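Local structure of pectate lyase (Bacillus, 3VMV) at residues 223-228 against 246-251; 227-232 against 260-265. The protein is a secreted polysaccharide lyase of family 1 that probably cleaves pectate (polygalacturonate). All coordinates share one frame; numbering follows the deposited sequence.

Interaction 1 of 2, residues 223-228 against 246-251; sequences FKDIND and FDNVGS
F223 and F246 share one first torsion, with CG anti to the carbonyl carbon (chi1 -65° and -64°), and their side chains lie side by side, pointing the same way. The result is an offset stack with centroids 4.3 Å apart and planes at 17°. F246 CE1 sits over the centre of the F223 ring, 3.4 Å from F223 CD2. I226 CD1 meets the edge of the F223 ring, and V249 CG2 packs on F223 CB. F201 meets the F223 ring and F284 the F246 ring. The backbones pair in parallel. D247 N bonds to F223 O, and D225 N to D247 O at 2.9 Å. At the corner I226 N bonds to N248 O; beyond it G250 N bonds to I226 O at 2.9 Å. On the other face, K224 and D247 run side by side. K224 NZ makes a salt bridge to D225 OD2 (3.0 Å), meeting it from above the carboxylate plane. A water accepts from K224 NZ and donates to D225 OD1, and weakly to D247 OD1, joining both segments. The F223–F246 stack and a ladder of parallel strands turning the same corner are characteristic of the parallel beta-helix of pectate lyases.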
loop_
_atom_site.group_PDB
_atom_site.type_symbol
_atom_site.label_atom_id
_atom_site.label_comp_id
_atom_site.label_asym_id
_atom_site.label_seq_id
_atom_site.Cartn_x
_atom_site.Cartn_y
_atom_site.Cartn_z
ATOM N N PHE A 223 -6.537 2.181 12.788
ATOM C CA PHE A 223 -5.525 3.252 12.857
ATOM C C PHE A 223 -5.221 3.490 14.326
ATOM O O PHE A 223 -6.160 3.668 15.132
ATOM C CB PHE A 223 -6.105 4.539 12.308
ATOM C CG PHE A 223 -6.468 4.546 10.820
ATOM C CD1 PHE A 223 -5.671 5.242 9.919
ATOM C CD2 PHE A 223 -7.631 3.931 10.351
ATOM C CE1 PHE A 223 -6.030 5.393 8.585
ATOM C CE2 PHE A 223 -8.010 4.049 9.016
ATOM C CZ PHE A 223 -7.190 4.767 8.104
ATOM N N LYS A 224 -3.936 3.532 14.712
ATOM C CA LYS A 224 -3.578 3.649 16.125
ATOM C C LYS A 224 -2.297 4.437 16.257
ATOM O O LYS A 224 -1.313 4.163 15.554
ATOM C CB LYS A 224 -3.357 2.252 16.715
ATOM C CG LYS A 224 -3.074 2.249 18.203
ATOM C CD LYS A 224 -3.058 0.796 18.713
ATOM C CE LYS A 224 -3.016 0.760 20.230
ATOM N NZ LYS A 224 -1.813 1.431 20.763
ATOM N N ASP A 225 -2.303 5.398 17.178
ATOM C CA ASP A 225 -1.056 6.084 17.555
ATOM C C ASP A 225 -0.399 6.702 16.335
ATOM O O ASP A 225 0.752 6.436 15.994
ATOM C CB ASP A 225 -0.126 5.134 18.304
ATOM C CG ASP A 225 -0.661 4.755 19.692
ATOM O OD1 ASP A 225 -1.577 5.426 20.223
ATOM O OD2 ASP A 225 -0.111 3.809 20.279
ATOM N N ILE A 226 -1.170 7.562 15.675
ATOM C CA ILE A 226 -0.667 8.273 14.499
ATOM C C ILE A 226 -0.365 9.690 14.955
ATOM O O ILE A 226 -1.259 10.426 15.403
ATOM C CB ILE A 226 -1.652 8.166 13.336
ATOM C CG1 ILE A 226 -1.730 6.680 12.890
ATOM C CG2 ILE A 226 -1.174 9.061 12.131
ATOM C CD1 ILE A 226 -2.778 6.359 11.824
ATOM N N ASN A 227 0.913 10.072 14.837
ATOM C CA ASN A 227 1.399 11.259 15.525
ATOM C C ASN A 227 0.920 12.575 14.947
ATOM O O ASN A 227 0.537 13.474 15.699
ATOM C CB ASN A 227 2.948 11.205 15.551
ATOM C CG ASN A 227 3.530 12.338 16.333
ATOM O OD1 ASN A 227 3.270 12.467 17.521
ATOM N ND2 ASN A 227 4.303 13.181 15.673
ATOM N N ASP A 228 0.984 12.707 13.622
ATOM C CA ASP A 228 0.638 13.991 13.025
ATOM C C ASP A 228 -0.744 13.970 12.358
ATOM O O ASP A 228 -1.681 14.613 12.854
ATOM C CB ASP A 228 1.751 14.480 12.097
ATOM C CG ASP A 228 1.784 16.002 12.002
ATOM O OD1 ASP A 228 1.917 16.684 13.041
ATOM O OD2 ASP A 228 1.680 16.518 10.882
ATOM N N PHE A 246 -10.323 4.240 14.906
ATOM C CA PHE A 246 -9.173 5.098 15.109
ATOM C C PHE A 246 -8.950 5.284 16.609
ATOM O O PHE A 246 -9.893 5.601 17.333
ATOM C CB PHE A 246 -9.486 6.502 14.567
ATOM C CG PHE A 246 -9.726 6.574 13.087
ATOM C CD1 PHE A 246 -8.693 6.942 12.216
ATOM C CD2 PHE A 246 -10.980 6.272 12.541
ATOM C CE1 PHE A 246 -8.912 7.049 10.844
ATOM C CE2 PHE A 246 -11.212 6.401 11.179
ATOM C CZ PHE A 246 -10.197 6.766 10.305
ATOM N N ASP A 247 -7.701 5.135 17.063
ATOM C CA ASP A 247 -7.364 5.349 18.465
ATOM C C ASP A 247 -6.129 6.245 18.481
ATOM O O ASP A 247 -5.072 5.834 17.978
ATOM C CB ASP A 247 -7.037 3.993 19.111
ATOM C CG ASP A 247 -6.503 4.115 20.552
ATOM O OD1 ASP A 247 -6.202 3.067 21.131
ATOM O OD2 ASP A 247 -6.411 5.215 21.123
ATOM N N ASN A 248 -6.260 7.435 19.076
ATOM C CA ASN A 248 -5.122 8.324 19.292
ATOM C C ASN A 248 -4.512 8.697 17.966
ATOM O O ASN A 248 -3.295 8.520 17.748
ATOM C CB ASN A 248 -4.080 7.669 20.207
ATOM C CG ASN A 248 -2.980 8.633 20.629
ATOM O OD1 ASN A 248 -1.836 8.214 20.884
ATOM N ND2 ASN A 248 -3.302 9.905 20.699
ATOM N N VAL A 249 -5.358 9.201 17.068
ATOM C CA VAL A 249 -4.934 9.566 15.713
ATOM C C VAL A 249 -4.999 11.055 15.452
ATOM O O VAL A 249 -6.071 11.660 15.446
ATOM C CB VAL A 249 -5.827 8.876 14.692
ATOM C CG1 VAL A 249 -5.529 9.320 13.229
ATOM C CG2 VAL A 249 -5.638 7.359 14.785
ATOM N N GLY A 250 -3.831 11.649 15.231
ATOM C CA GLY A 250 -3.753 13.050 14.871
ATOM C C GLY A 250 -3.457 13.933 16.047
ATOM O O GLY A 250 -3.935 13.675 17.156
ATOM N N SER A 251 -2.705 15.017 15.816
ATOM C CA SER A 251 -2.331 15.886 16.951
ATOM C C SER A 251 -3.401 16.858 17.450
ATOM O O SER A 251 -3.289 17.350 18.570
ATOM C CB SER A 251 -1.066 16.690 16.618
ATOM O OG SER A 251 -1.402 17.767 15.734
HETATM O O HOH W 1 -3.319 4.084 21.761
HETATM O O HOH W 2 1.056 18.873 15.383
#

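Interaction 2 of 2, residues 227-232 against 260-265; sequences NDTAIN and FIKGPV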
loop_
_atom_site.group_PDB
_atom_site.type_symbol
_atom_site.label_atom_id
_atom_site.label_comp_id
_atom_site.label_asym_id
_atom_site.label_seq_id
_atom_site.Cartn_x
_atom_site.Cartn_y
_atom_site.Cartn_z
ATOM N N ASN A 227 0.913 10.072 14.837
ATOM C CA ASN A 227 1.399 11.259 15.525
ATOM C C ASN A 227 0.920 12.575 14.947
ATOM O O ASN A 227 0.537 13.474 15.699
ATOM C CB ASN A 227 2.948 11.205 15.551
ATOM C CG ASN A 227 3.530 12.338 16.333
ATOM O OD1 ASN A 227 3.270 12.467 17.521
ATOM N ND2 ASN A 227 4.303 13.181 15.673
ATOM N N ASP A 228 0.984 12.707 13.622
ATOM C CA ASP A 228 0.638 13.991 13.025
ATOM C C ASP A 228 -0.744 13.970 12.358
ATOM O O ASP A 228 -1.681 14.613 12.854
ATOM C CB ASP A 228 1.751 14.480 12.097
ATOM C CG ASP A 228 1.784 16.002 12.002
ATOM O OD1 ASP A 228 1.917 16.684 13.041
ATOM O OD2 ASP A 228 1.680 16.518 10.882
ATOM N N THR A 229 -0.874 13.283 11.230
ATOM C CA THR A 229 -2.173 13.146 10.554
ATOM C C THR A 229 -2.276 11.771 9.896
ATOM O O THR A 229 -1.270 11.109 9.615
ATOM C CB THR A 229 -2.360 14.187 9.439
ATOM O OG1 THR A 229 -1.322 14.057 8.483
ATOM C CG2 THR A 229 -2.300 15.640 10.021
ATOM N N ALA A 230 -3.509 11.363 9.581
ATOM C CA ALA A 230 -3.687 10.101 8.875
ATOM C C ALA A 230 -4.095 10.293 7.430
ATOM O O ALA A 230 -3.239 10.520 6.570
ATOM C CB ALA A 230 -4.723 9.209 9.632
ATOM N N ILE A 231 -5.379 10.255 7.133
ATOM C CA ILE A 231 -5.826 10.376 5.715
ATOM C C ILE A 231 -5.781 11.829 5.232
ATOM O O ILE A 231 -6.417 12.703 5.830
ATOM C CB ILE A 231 -7.262 9.874 5.606
ATOM C CG1 ILE A 231 -7.383 8.442 6.121
ATOM C CG2 ILE A 231 -7.749 9.959 4.132
ATOM C CD1 ILE A 231 -8.829 8.011 6.340
ATOM N N ASN A 232 -4.991 12.090 4.175
ATOM C CA ASN A 232 -4.818 13.435 3.682
ATOM C C ASN A 232 -5.336 13.447 2.263
ATOM O O ASN A 232 -4.694 12.913 1.385
ATOM C CB ASN A 232 -3.339 13.803 3.722
ATOM C CG ASN A 232 -3.088 15.259 3.317
ATOM O OD1 ASN A 232 -4.021 16.020 3.049
ATOM N ND2 ASN A 232 -1.799 15.670 3.318
ATOM N N PHE A 260 -6.219 23.216 8.654
ATOM C CA PHE A 260 -7.129 22.132 8.996
ATOM C C PHE A 260 -6.689 21.466 10.312
ATOM O O PHE A 260 -5.486 21.261 10.558
ATOM C CB PHE A 260 -7.147 21.107 7.846
ATOM C CG PHE A 260 -8.433 20.328 7.720
ATOM C CD1 PHE A 260 -9.331 20.618 6.701
ATOM C CD2 PHE A 260 -8.718 19.270 8.580
ATOM C CE1 PHE A 260 -10.518 19.913 6.569
ATOM C CE2 PHE A 260 -9.924 18.565 8.465
ATOM C CZ PHE A 260 -10.834 18.904 7.456
ATOM N N ILE A 261 -7.639 21.108 11.157
ATOM C CA ILE A 261 -7.302 20.393 12.387
ATOM C C ILE A 261 -6.657 19.042 12.088
ATOM O O ILE A 261 -7.253 18.223 11.416
ATOM C CB ILE A 261 -8.579 20.174 13.247
ATOM C CG1 ILE A 261 -9.098 21.528 13.733
ATOM C CG2 ILE A 261 -8.300 19.210 14.409
ATOM C CD1 ILE A 261 -10.440 21.438 14.421
ATOM N N LYS A 262 -5.453 18.818 12.620
ATOM C CA LYS A 262 -4.720 17.579 12.331
ATOM C C LYS A 262 -5.365 16.381 13.013
ATOM O O LYS A 262 -5.531 16.369 14.222
ATOM C CB LYS A 262 -3.267 17.716 12.767
ATOM C CG LYS A 262 -2.452 18.588 11.823
ATOM C CD LYS A 262 -1.076 18.831 12.405
ATOM C CE LYS A 262 -0.081 19.297 11.378
ATOM N NZ LYS A 262 1.234 19.337 12.116
ATOM N N GLY A 263 -5.760 15.395 12.220
ATOM C CA GLY A 263 -6.619 14.339 12.737
ATOM C C GLY A 263 -6.698 13.192 11.755
ATOM O O GLY A 263 -5.790 12.947 10.967
ATOM N N PRO A 264 -7.813 12.459 11.781
ATOM C CA PRO A 264 -7.914 11.202 11.037
ATOM C C PRO A 264 -8.120 11.386 9.527
ATOM O O PRO A 264 -7.771 10.494 8.750
ATOM C CB PRO A 264 -9.126 10.509 11.690
ATOM C CG PRO A 264 -9.972 11.665 12.201
ATOM C CD PRO A 264 -8.993 12.733 12.619
ATOM N N VAL A 265 -8.714 12.505 9.154
ATOM C CA VAL A 265 -8.926 12.839 7.753
ATOM C C VAL A 265 -8.987 14.348 7.604
ATOM O O VAL A 265 -9.398 15.043 8.533
ATOM C CB VAL A 265 -10.221 12.133 7.215
ATOM C CG1 VAL A 265 -11.452 12.607 7.928
ATOM C CG2 VAL A 265 -10.349 12.276 5.679
#
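I231 and V265 form the buried, closely packed end of this contact, and the D228–K262 salt bridge forms its more open end. I231 CG2 touches V265 CG2 at 3.8 Å, the two side chains crossing at a slant. P264 O is 3.2 Å from I231 CB and accepts a hydrogen bond from I231 N at 2.9 Å. This donor stands above the carbonyl plane, 49° out of it. One residue back, A230 N bonds to G263 O (3.1 Å), and A230 CB rests on P264 O. I231 O in turn receives a CA-H contact from V265 CA. W277 and L279 pack on V265, so this end is closed by a neighbouring strand.

T229 marks the change. Its CG2 presses on K262 CG at 3.5 Å, tighter than usual van der Waals contact. T229 OG1 turns to Y269 OH. Beyond CG the K262 chain is extended, with CD anti to CA (chi2 173°), and it carries the ammonium past T229 to D228. K262 NZ meets D228 OD1 at 2.9 Å on the syn lone pair, and D228 OD2 in a weaker bond. D228 OD2 also bonds to Y269 OH. The carboxylate is thus held by a charge and a hydroxyl, which would probably favour its ionised form. D228 and K262 are both partly exposed, whereas T229 to I231 and G263 to V265 are buried.

The touching parts, 228-231 and 262-265, run 17° apart. The I231–V265 parallel bridge leads into the pairing of strands 231-234 and 265-266. Here, successive coils of a right-handed parallel beta-helix lie against each other where a turn passes into a strand.

Overall arrangement
Interactions 1 and 2 lie side by side in the beta-helix, their centres about 8 Å apart and each about 18 Å from the centre of the chain. They share N227 and D228. Strand 222-226 leads into this turn, and strand 231-234 leaves it. Their partners follow in the same order: strand 245-249 comes first, and the loop before strand 265-266 comes later. One coil is therefore matched to the next on two consecutive faces. The contacts also touch directly, as F246 and V249 pack on P264, V249 on A230, and S251 on K262. Together they form a continuous piece of the solenoid wall and its interior.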